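Local coordinates for sugar ABC transporter, sugar-binding protein (PDB 2I58) that probably captures extracellular sugars for import by an ABC transporter, and here holds a ligand of galactose, glucose and fructose units, consistent with raffinose, at residues Ala161-Gly166 and Leu362-Val367; Leu274-Gly279 and Leu346-Gln351; Gln351-Glu356 and Ala381-Met386. All blocks are in the same frame, centred on the assembly; numbering follows the deposited sequence.

Contact 1. Residues Ala161-Gly166 and Leu362-Val367. With FRU (beta-D-fructofuranose), chain C.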
loop_
_atom_site.group_PDB
_atom_site.type_symbol
_atom_site.label_atom_id
_atom_site.label_comp_id
_atom_site.label_asym_id
_atom_site.label_seq_id
_atom_site.Cartn_x
_atom_site.Cartn_y
_atom_site.Cartn_z
ATOM N N ALA A 161 -12.325 -0.626 -4.881
ATOM C CA ALA A 161 -12.057 -1.980 -4.409
ATOM C C ALA A 161 -10.636 -2.130 -3.878
ATOM O O ALA A 161 -10.407 -2.847 -2.905
ATOM C CB ALA A 161 -12.328 -3.013 -5.517
ATOM N N TRP A 162 -9.670 -1.461 -4.489
ATOM C CA TRP A 162 -8.290 -1.618 -4.015
ATOM C C TRP A 162 -8.103 -1.334 -2.483
ATOM O O TRP A 162 -7.260 -1.953 -1.825
ATOM C CB TRP A 162 -7.347 -0.777 -4.851
ATOM C CG TRP A 162 -7.713 0.612 -4.833
ATOM C CD1 TRP A 162 -8.641 1.220 -5.612
ATOM C CD2 TRP A 162 -7.186 1.616 -3.971
ATOM N NE1 TRP A 162 -8.714 2.557 -5.314
ATOM C CE2 TRP A 162 -7.826 2.829 -4.304
ATOM C CE3 TRP A 162 -6.218 1.618 -2.958
ATOM C CZ2 TRP A 162 -7.549 4.031 -3.643
ATOM C CZ3 TRP A 162 -5.931 2.839 -2.290
ATOM C CH2 TRP A 162 -6.606 4.018 -2.641
ATOM N N THR A 163 -8.893 -0.442 -1.886
ATOM C CA THR A 163 -8.637 -0.113 -0.509
ATOM C C THR A 163 -8.627 -1.356 0.340
ATOM O O THR A 163 -8.108 -1.286 1.457
ATOM C CB THR A 163 -9.636 0.898 0.106
ATOM O OG1 THR A 163 -10.966 0.430 -0.050
ATOM C CG2 THR A 163 -9.537 2.268 -0.557
ATOM N N LEU A 164 -9.188 -2.475 -0.157
ATOM C CA LEU A 164 -9.290 -3.701 0.644
ATOM C C LEU A 164 -8.347 -4.835 0.215
ATOM O O LEU A 164 -8.358 -5.963 0.790
ATOM C CB LEU A 164 -10.721 -4.185 0.671
ATOM C CG LEU A 164 -11.710 -3.467 1.594
ATOM C CD1 LEU A 164 -12.984 -4.224 1.585
ATOM C CD2 LEU A 164 -11.208 -3.344 3.057
ATOM N N ASN A 165 -7.520 -4.545 -0.787
ATOM C CA ASN A 165 -6.501 -5.499 -1.242
ATOM C C ASN A 165 -5.632 -6.014 -0.088
ATOM O O ASN A 165 -5.452 -7.229 0.119
ATOM C CB ASN A 165 -5.595 -4.856 -2.293
ATOM C CG ASN A 165 -4.665 -5.851 -2.931
ATOM O OD1 ASN A 165 -5.051 -7.002 -3.192
ATOM N ND2 ASN A 165 -3.420 -5.430 -3.184
ATOM N N GLY A 166 -5.087 -5.078 0.664
ATOM C CA GLY A 166 -4.202 -5.465 1.756
ATOM C C GLY A 166 -4.928 -6.234 2.820
ATOM O O GLY A 166 -4.340 -7.081 3.474
ATOM N N LEU A 362 -13.043 -9.267 -6.478
ATOM C CA LEU A 362 -13.735 -10.373 -5.782
ATOM C C LEU A 362 -13.755 -10.131 -4.264
ATOM O O LEU A 362 -14.699 -10.588 -3.575
ATOM C CB LEU A 362 -13.170 -11.751 -6.131
ATOM C CG LEU A 362 -11.745 -11.985 -5.659
ATOM C CD1 LEU A 362 -11.641 -12.557 -4.204
ATOM C CD2 LEU A 362 -10.991 -12.847 -6.686
ATOM N N THR A 363 -12.762 -9.397 -3.752
ATOM C CA THR A 363 -12.787 -9.046 -2.347
ATOM C C THR A 363 -13.996 -8.186 -2.098
ATOM O O THR A 363 -14.852 -8.592 -1.305
ATOM C CB THR A 363 -11.572 -8.308 -1.866
ATOM O OG1 THR A 363 -10.425 -9.141 -2.043
ATOM C CG2 THR A 363 -11.715 -7.985 -0.399
ATOM N N MET A 364 -14.106 -7.043 -2.787
ATOM C CA MET A 364 -15.231 -6.106 -2.586
ATOM C C MET A 364 -16.577 -6.816 -2.871
ATOM O O MET A 364 -17.490 -6.839 -2.056
ATOM C CB MET A 364 -15.059 -4.847 -3.472
ATOM C CG MET A 364 -15.930 -3.643 -3.113
ATOM S SD MET A 364 -15.779 -3.149 -1.349
ATOM C CE MET A 364 -14.087 -2.604 -1.173
ATOM N N ASN A 365 -16.702 -7.448 -4.017
ATOM C CA ASN A 365 -17.915 -8.203 -4.278
ATOM C C ASN A 365 -18.401 -9.034 -3.078
ATOM O O ASN A 365 -19.602 -9.075 -2.830
ATOM C CB ASN A 365 -17.755 -9.083 -5.528
ATOM C CG ASN A 365 -17.867 -8.281 -6.812
ATOM O OD1 ASN A 365 -18.197 -7.093 -6.802
ATOM N ND2 ASN A 365 -17.605 -8.933 -7.929
ATOM N N TYR A 366 -17.492 -9.684 -2.340
ATOM C CA TYR A 366 -17.921 -10.518 -1.213
ATOM C C TYR A 366 -18.489 -9.581 -0.149
ATOM O O TYR A 366 -19.593 -9.786 0.372
ATOM C CB TYR A 366 -16.821 -11.430 -0.660
ATOM C CG TYR A 366 -17.323 -12.215 0.492
ATOM C CD1 TYR A 366 -18.202 -13.267 0.306
ATOM C CD2 TYR A 366 -17.024 -11.848 1.793
ATOM C CE1 TYR A 366 -18.739 -13.997 1.414
ATOM C CE2 TYR A 366 -17.556 -12.560 2.912
ATOM C CZ TYR A 366 -18.394 -13.632 2.713
ATOM O OH TYR A 366 -18.919 -14.302 3.798
ATOM N N VAL A 367 -17.786 -8.503 0.147
ATOM C CA VAL A 367 -18.299 -7.634 1.173
ATOM C C VAL A 367 -19.633 -7.040 0.711
ATOM O O VAL A 367 -20.544 -6.938 1.524
ATOM C CB VAL A 367 -17.317 -6.553 1.616
ATOM C CG1 VAL A 367 -17.916 -5.788 2.787
ATOM C CG2 VAL A 367 -15.967 -7.140 2.021
HETATM C C1 FRU C . -4.365 4.532 -5.907
HETATM C C2 FRU C . -3.097 3.785 -6.251
HETATM C C3 FRU C . -2.737 4.299 -7.634
HETATM C C4 FRU C . -2.031 3.122 -8.273
HETATM C C5 FRU C . -2.785 1.931 -7.740
HETATM C C6 FRU C . -1.789 0.793 -7.576
HETATM O O1 FRU C . -5.359 3.730 -6.572
HETATM O O3 FRU C . -1.861 5.414 -7.536
HETATM O O4 FRU C . -2.087 3.159 -9.700
HETATM O O5 FRU C . -3.367 2.351 -6.503
HETATM O O6 FRU C . -2.416 -0.530 -7.574
#
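Leu164 and Met364 make the apolar centre of this contact, their side chains crossing at about a right angle. The methyl end of Met364 does the touching: CE lies 3.4 Å from Leu164 CD1 and 3.7 Å from Leu164 CG. The path to it is set by torsion, since CG stands anti to the backbone N (chi1 -165°) and the chain then folds at both chi2 and chi3, curling the thioether back onto the leucine. Around this pair lie smaller alkyl contacts. Ala161 CB meets Met364 CB at 3.9 Å, where the backbones come nearest, and Leu164 CD1 reaches Val367 CG2 at 4.2 Å. Thr363 offers its methyl, CG2, to Leu164 CB at 4.1 Å.

The polar bonds run to residues just outside the two segments. Thr363 OG1 bonds to Asn168 of helix 165-176 and to the carbonyl of Phe359, one turn back in its own helix, while Thr163 OG1 bonds to the carbonyl of Asp160. Met208 of helix 199-209 packs on Thr363 and Val367.

The third kind of interaction faces the ligand. Trp162 points away from 362-367 and lays its indole against the fructose, whose O1 sits 3.5 Å above the ring plane, over its centre; the methyl of Thr163 lies over the rim of the opposite face. The short 3-10 turn 161-164 therefore has two sides, one carrying the sugar-facing indole and one sealed by methyl and methylene groups. Such chemistry implies that 161-166 and 362-367 meet by shape and hydrophobic burial, with the Thr363-Asn168 bond adding a directional link close by.

Contact 2. Residues Leu274-Gly279 and Leu346-Gln351. With GLA (alpha-D-galactopyranose), chain B.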
loop_
_atom_site.group_PDB
_atom_site.type_symbol
_atom_site.label_atom_id
_atom_site.label_comp_id
_atom_site.label_asym_id
_atom_site.label_seq_id
_atom_site.Cartn_x
_atom_site.Cartn_y
_atom_site.Cartn_z
ATOM N N LEU A 274 -0.035 -9.459 11.390
ATOM C CA LEU A 274 0.841 -9.076 10.274
ATOM C C LEU A 274 0.452 -7.773 9.594
ATOM O O LEU A 274 -0.670 -7.321 9.680
ATOM C CB LEU A 274 0.858 -10.145 9.207
ATOM C CG LEU A 274 1.269 -11.509 9.755
ATOM C CD1 LEU A 274 0.829 -12.649 8.770
ATOM C CD2 LEU A 274 2.770 -11.525 10.007
ATOM N N THR A 275 1.430 -7.170 8.946
ATOM C CA THR A 275 1.171 -6.191 7.943
ATOM C C THR A 275 1.847 -6.561 6.626
ATOM O O THR A 275 2.690 -7.456 6.524
ATOM C CB THR A 275 1.585 -4.803 8.384
ATOM O OG1 THR A 275 1.294 -3.823 7.340
ATOM C CG2 THR A 275 3.031 -4.832 8.704
ATOM N N VAL A 276 1.418 -5.867 5.590
ATOM C CA VAL A 276 1.846 -6.146 4.236
ATOM C C VAL A 276 2.102 -4.807 3.574
ATOM O O VAL A 276 1.460 -3.816 3.925
ATOM C CB VAL A 276 0.758 -6.899 3.468
ATOM C CG1 VAL A 276 -0.349 -5.957 3.039
ATOM C CG2 VAL A 276 1.344 -7.653 2.247
ATOM N N GLY A 277 3.044 -4.816 2.625
ATOM C CA GLY A 277 3.482 -3.637 1.912
ATOM C C GLY A 277 4.828 -3.805 1.261
ATOM O O GLY A 277 5.452 -4.824 1.377
ATOM N N ALA A 278 5.275 -2.737 0.629
ATOM C CA ALA A 278 6.407 -2.717 -0.322
ATOM C C ALA A 278 6.886 -1.236 -0.500
ATOM O O ALA A 278 6.312 -0.315 0.091
ATOM C CB ALA A 278 5.962 -3.313 -1.682
ATOM N N GLY A 279 7.903 -0.992 -1.313
ATOM C CA GLY A 279 8.340 0.373 -1.596
ATOM C C GLY A 279 7.155 1.226 -2.002
ATOM O O GLY A 279 6.277 0.764 -2.759
ATOM N N LEU A 346 5.202 -8.587 5.345
ATOM C CA LEU A 346 5.197 -9.333 4.040
ATOM C C LEU A 346 5.168 -8.398 2.849
ATOM O O LEU A 346 4.503 -7.338 2.881
ATOM C CB LEU A 346 3.983 -10.249 3.843
ATOM C CG LEU A 346 3.201 -10.775 5.021
ATOM C CD1 LEU A 346 1.955 -11.485 4.514
ATOM C CD2 LEU A 346 4.120 -11.695 5.892
ATOM N N VAL A 347 5.848 -8.821 1.785
ATOM C CA VAL A 347 5.738 -8.123 0.517
ATOM C C VAL A 347 4.433 -8.526 -0.079
ATOM O O VAL A 347 3.989 -9.620 0.139
ATOM C CB VAL A 347 6.863 -8.447 -0.415
ATOM C CG1 VAL A 347 6.581 -7.896 -1.771
ATOM C CG2 VAL A 347 8.171 -7.876 0.159
ATOM N N TRP A 348 3.801 -7.597 -0.776
ATOM C CA TRP A 348 2.475 -7.812 -1.387
ATOM C C TRP A 348 2.431 -9.122 -2.084
ATOM O O TRP A 348 3.357 -9.451 -2.776
ATOM C CB TRP A 348 2.188 -6.740 -2.452
ATOM C CG TRP A 348 1.968 -5.376 -1.923
ATOM C CD1 TRP A 348 2.831 -4.305 -1.970
ATOM C CD2 TRP A 348 0.800 -4.924 -1.281
ATOM N NE1 TRP A 348 2.231 -3.189 -1.402
ATOM C CE2 TRP A 348 0.990 -3.564 -0.949
ATOM C CE3 TRP A 348 -0.388 -5.533 -0.936
ATOM C CZ2 TRP A 348 0.035 -2.831 -0.280
ATOM C CZ3 TRP A 348 -1.337 -4.783 -0.253
ATOM C CH2 TRP A 348 -1.124 -3.455 0.049
ATOM N N LEU A 349 1.358 -9.863 -1.928
ATOM C CA LEU A 349 1.329 -11.193 -2.523
ATOM C C LEU A 349 1.438 -11.115 -4.066
ATOM O O LEU A 349 1.934 -12.076 -4.669
ATOM C CB LEU A 349 0.078 -12.012 -2.136
ATOM C CG LEU A 349 -0.231 -12.116 -0.647
ATOM C CD1 LEU A 349 -1.470 -12.901 -0.329
ATOM C CD2 LEU A 349 0.952 -12.743 -0.019
ATOM N N GLN A 350 1.001 -9.995 -4.684
ATOM C CA GLN A 350 0.852 -9.927 -6.171
ATOM C C GLN A 350 2.150 -9.925 -6.911
ATOM O O GLN A 350 2.183 -9.827 -8.163
ATOM C CB GLN A 350 0.129 -8.659 -6.614
ATOM C CG GLN A 350 0.866 -7.350 -6.257
ATOM C CD GLN A 350 0.125 -6.592 -5.223
ATOM O OE1 GLN A 350 -0.611 -7.174 -4.426
ATOM N NE2 GLN A 350 0.264 -5.286 -5.241
ATOM N N GLN A 351 3.201 -9.969 -6.101
ATOM C CA GLN A 351 4.562 -10.113 -6.549
ATOM C C GLN A 351 4.728 -11.246 -7.551
ATOM O O GLN A 351 5.480 -11.109 -8.518
ATOM C CB GLN A 351 5.484 -10.375 -5.344
ATOM C CG GLN A 351 6.929 -10.003 -5.610
ATOM C CD GLN A 351 7.871 -10.376 -4.509
ATOM O OE1 GLN A 351 7.480 -10.927 -3.478
ATOM N NE2 GLN A 351 9.141 -10.084 -4.723
HETATM C C1 GLA B . 0.312 -0.718 -3.436
HETATM C C2 GLA B . 0.881 -1.621 -4.534
HETATM C C3 GLA B . -0.144 -1.776 -5.645
HETATM C C4 GLA B . -1.466 -2.195 -5.069
HETATM C C5 GLA B . -1.938 -1.227 -4.004
HETATM C C6 GLA B . -3.146 -1.842 -3.327
HETATM O O2 GLA B . 2.139 -1.040 -4.977
HETATM O O3 GLA B . 0.291 -2.795 -6.519
HETATM O O4 GLA B . -1.290 -3.507 -4.473
HETATM O O5 GLA B . -0.996 -1.098 -2.968
HETATM O O6 GLA B . -3.302 -1.232 -2.042
#
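Strands 275-276 and 345-346 run parallel, with Val276 opposite Leu346 at a CA-CA distance of 4.6 Å, and Leu346 bonds to both neighbours of Val276: Gly277 N donates to Leu346 O at 2.9 Å with an N-H...O angle of 152°, while the return bond from Leu346 N to Thr275 O is weak, bent to 123°. A CA-H...O contact from Val347 CA to Gly277 O carries the pairing one residue further.

Val276 and Leu346 put their side chains on the same face of this two-stranded sheet, where Val276 CG2 meets Leu346 CB at 4.0 Å. The other valine methyl, CG1, lies over the six-membered ring of Trp348, 4.1 Å from its centroid, as a CH-pi contact. Gly277 CA makes a second one with the five-membered ring, 3.9 Å from that centroid and on the same face; the glycine CA itself lies against the indole. Ala278 CB completes this boundary at the ring edge, beside Trp348 CD1.

The opposite face of Trp348 is met by the galactose, whose O5 stands 3.2 Å above the ring plane toward the rim. An aromatic surface under a sugar ring is a recurrent feature of carbohydrate-binding proteins, and in this member of the solute-binding family Val276 and the loop residues after it back the indole. Gln350 comes in on the sugar's side of the ring. With CG between its backbone N and carbonyl carbon (chi1 62°) and a bend at chi2, its amide turns inward so that NE2 donates to galactose O4, in a bond modelled so short that its exact length is doubtful. OE1 accepts from Gln169 of helix 165-176, consistent with the amide's modelled orientation.

Contact 3. Residues Gln351-Glu356 and Ala381-Met386. With GLA (alpha-D-galactopyranose), chain B.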
loop_
_atom_site.group_PDB
_atom_site.type_symbol
_atom_site.label_atom_id
_atom_site.label_comp_id
_atom_site.label_asym_id
_atom_site.label_seq_id
_atom_site.Cartn_x
_atom_site.Cartn_y
_atom_site.Cartn_z
ATOM N N GLN A 351 3.201 -9.969 -6.101
ATOM C CA GLN A 351 4.562 -10.113 -6.549
ATOM C C GLN A 351 4.728 -11.246 -7.551
ATOM O O GLN A 351 5.480 -11.109 -8.518
ATOM C CB GLN A 351 5.484 -10.375 -5.344
ATOM C CG GLN A 351 6.929 -10.003 -5.610
ATOM C CD GLN A 351 7.871 -10.376 -4.509
ATOM O OE1 GLN A 351 7.480 -10.927 -3.478
ATOM N NE2 GLN A 351 9.141 -10.084 -4.723
ATOM N N TYR A 352 4.030 -12.346 -7.285
ATOM C CA TYR A 352 4.094 -13.584 -8.057
ATOM C C TYR A 352 2.849 -13.845 -8.930
ATOM O O TYR A 352 2.796 -14.848 -9.675
ATOM C CB TYR A 352 4.349 -14.742 -7.081
ATOM C CG TYR A 352 5.659 -14.559 -6.338
ATOM C CD1 TYR A 352 6.878 -14.586 -7.013
ATOM C CD2 TYR A 352 5.689 -14.316 -4.979
ATOM C CE1 TYR A 352 8.075 -14.388 -6.339
ATOM C CE2 TYR A 352 6.892 -14.130 -4.304
ATOM C CZ TYR A 352 8.057 -14.173 -4.990
ATOM O OH TYR A 352 9.217 -13.984 -4.333
ATOM N N TRP A 353 1.878 -12.931 -8.855
ATOM C CA TRP A 353 0.681 -12.977 -9.702
ATOM C C TRP A 353 0.937 -12.247 -11.033
ATOM O O TRP A 353 1.914 -11.530 -11.158
ATOM C CB TRP A 353 -0.530 -12.338 -8.999
ATOM C CG TRP A 353 -0.774 -12.822 -7.608
ATOM C CD1 TRP A 353 -0.143 -13.849 -6.971
ATOM C CD2 TRP A 353 -1.737 -12.324 -6.689
ATOM N NE1 TRP A 353 -0.615 -13.984 -5.719
ATOM C CE2 TRP A 353 -1.604 -13.064 -5.511
ATOM C CE3 TRP A 353 -2.667 -11.286 -6.732
ATOM C CZ2 TRP A 353 -2.392 -12.824 -4.372
ATOM C CZ3 TRP A 353 -3.449 -11.036 -5.596
ATOM C CH2 TRP A 353 -3.314 -11.821 -4.438
ATOM N N THR A 354 0.032 -12.411 -11.994
ATOM C CA THR A 354 0.112 -11.730 -13.290
ATOM C C THR A 354 -0.630 -10.357 -13.311
ATOM O O THR A 354 -0.374 -9.491 -14.147
ATOM C CB THR A 354 -0.448 -12.661 -14.343
ATOM O OG1 THR A 354 -1.773 -13.035 -13.947
ATOM C CG2 THR A 354 0.425 -13.923 -14.443
ATOM N N SER A 355 -1.543 -10.190 -12.359
ATOM C CA SER A 355 -2.315 -8.940 -12.137
ATOM C C SER A 355 -2.961 -8.961 -10.750
ATOM O O SER A 355 -2.908 -9.966 -10.062
ATOM C CB SER A 355 -3.444 -8.818 -13.168
ATOM O OG SER A 355 -4.121 -10.075 -13.283
ATOM N N GLU A 356 -3.621 -7.871 -10.372
ATOM C CA GLU A 356 -4.335 -7.837 -9.094
ATOM C C GLU A 356 -5.751 -7.238 -9.160
ATOM O O GLU A 356 -6.432 -7.236 -8.146
ATOM C CB GLU A 356 -3.513 -7.063 -8.048
ATOM C CG GLU A 356 -3.029 -5.650 -8.537
ATOM C CD GLU A 356 -2.315 -4.810 -7.427
ATOM O OE1 GLU A 356 -2.343 -5.254 -6.231
ATOM O OE2 GLU A 356 -1.748 -3.714 -7.778
ATOM N N ALA A 381 -11.033 -18.715 -10.823
ATOM C CA ALA A 381 -11.093 -18.088 -12.134
ATOM C C ALA A 381 -9.922 -17.112 -12.320
ATOM O O ALA A 381 -9.400 -16.947 -13.429
ATOM C CB ALA A 381 -12.442 -17.384 -12.319
ATOM N N PHE A 382 -9.495 -16.488 -11.235
ATOM C CA PHE A 382 -8.384 -15.544 -11.291
ATOM C C PHE A 382 -7.018 -16.262 -11.351
ATOM O O PHE A 382 -6.198 -15.965 -12.197
ATOM C CB PHE A 382 -8.505 -14.562 -10.108
ATOM C CG PHE A 382 -7.291 -13.711 -9.854
ATOM C CD1 PHE A 382 -6.807 -12.852 -10.828
ATOM C CD2 PHE A 382 -6.670 -13.731 -8.611
ATOM C CE1 PHE A 382 -5.713 -12.070 -10.600
ATOM C CE2 PHE A 382 -5.590 -12.941 -8.359
ATOM C CZ PHE A 382 -5.106 -12.101 -9.355
ATOM N N PHE A 383 -6.812 -17.237 -10.483
ATOM C CA PHE A 383 -5.527 -17.958 -10.394
ATOM C C PHE A 383 -5.218 -19.117 -11.391
ATOM O O PHE A 383 -4.070 -19.531 -11.496
ATOM C CB PHE A 383 -5.387 -18.542 -8.993
ATOM C CG PHE A 383 -5.202 -17.513 -7.935
ATOM C CD1 PHE A 383 -4.199 -16.578 -8.017
ATOM C CD2 PHE A 383 -5.999 -17.504 -6.818
ATOM C CE1 PHE A 383 -4.013 -15.649 -7.005
ATOM C CE2 PHE A 383 -5.805 -16.584 -5.813
ATOM C CZ PHE A 383 -4.811 -15.665 -5.910
ATOM N N ASN A 384 -6.217 -19.653 -12.086
ATOM C CA ASN A 384 -5.991 -20.780 -13.017
ATOM C C ASN A 384 -5.178 -20.435 -14.298
ATOM O O ASN A 384 -4.384 -21.245 -14.778
ATOM C CB ASN A 384 -7.320 -21.476 -13.387
ATOM C CG ASN A 384 -7.810 -22.447 -12.314
ATOM O OD1 ASN A 384 -7.239 -22.552 -11.227
ATOM N ND2 ASN A 384 -8.886 -23.153 -12.625
ATOM N N PRO A 385 -5.391 -19.242 -14.861
ATOM C CA PRO A 385 -4.544 -18.741 -15.955
ATOM C C PRO A 385 -3.073 -18.656 -15.622
ATOM O O PRO A 385 -2.257 -18.613 -16.515
ATOM C CB PRO A 385 -5.049 -17.308 -16.175
ATOM C CG PRO A 385 -6.437 -17.278 -15.591
ATOM C CD PRO A 385 -6.492 -18.316 -14.522
ATOM N N MET A 386 -2.757 -18.557 -14.344
ATOM C CA MET A 386 -1.405 -18.305 -13.903
ATOM C C MET A 386 -0.670 -19.612 -13.677
ATOM O O MET A 386 0.540 -19.684 -13.839
ATOM C CB MET A 386 -1.427 -17.503 -12.590
ATOM C CG MET A 386 -2.226 -16.222 -12.614
ATOM S SD MET A 386 -1.883 -15.375 -11.098
ATOM C CE MET A 386 -3.234 -14.244 -10.941
HETATM C C1 GLA B . 0.312 -0.718 -3.436
HETATM C C2 GLA B . 0.881 -1.621 -4.534
HETATM C C3 GLA B . -0.144 -1.776 -5.645
HETATM C C4 GLA B . -1.466 -2.195 -5.069
HETATM C C5 GLA B . -1.938 -1.227 -4.004
HETATM C C6 GLA B . -3.146 -1.842 -3.327
HETATM O O2 GLA B . 2.139 -1.040 -4.977
HETATM O O3 GLA B . 0.291 -2.795 -6.519
HETATM O O4 GLA B . -1.290 -3.507 -4.473
HETATM O O5 GLA B . -0.996 -1.098 -2.968
HETATM O O6 GLA B . -3.302 -1.232 -2.042
#
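Phe382 meets Trp353 edge-on: its CZ and CE2 both come to 3.7 Å from Trp353 CE3, with the planes at 81° and the rings offset, so an edge of the phenyl faces the indole's six-membered ring. The same phenyl rim meets a backbone carbonyl, Ser355 O lying near the ring plane beside CZ. Phe383 follows on the same face of the indole, sending CE1 to a point 3.8 Å above the ring plane and over its centre; this edge-to-face pair has centroids 5.3 Å apart and planes at 80°.

Trp353, Phe382 and Phe383 thus form an aromatic cluster between the C-terminal part of helix 372-383 and the loop leading into helix 357-369. Asn183 of helix 179-186 accepts the indole N-H, so the polar edge of Trp353 is satisfied outside the cluster.

Met386 closes the series with an extended chain. Its SD accepts a weak bond from Thr354 N at 3.6 Å, and also lies oblique to the Trp353 five-membered ring as a Met-aromatic contact, 5.2 Å from the centroid. CE reaches Trp353 CB, while CG rests 3.5 Å from Thr354 OG1. Beyond the cluster, Glu356 at the N-cap of helix 357-369 extends away from Phe382 toward the ligand, its two carboxylate oxygens accepting bonds from galactose O4 (to OE1) and O3 (to OE2).

How the contacts relate
The three contact centres are mutually about 16 Å apart, and their ligand-facing residues gather around the sugar. Along the chain, contact 2 nests inside the loop closed by contact 1; contact 3 opens where contact 2 ends, sharing Gln351, and its segments alternate with those of contact 1. Segment 346-356 therefore runs continuously from strand 345-346, past the galactose, to the start of helix 357-369, whose middle turns form contact 1; helix 372-383 comes next and carries contact 3. Contacts 1 and 2 are buried and contact 3 partly so; beside the galactose, Asn165 of segment 161-166 touches Trp348 and Gln350 of contact 2 and Glu356 of contact 3.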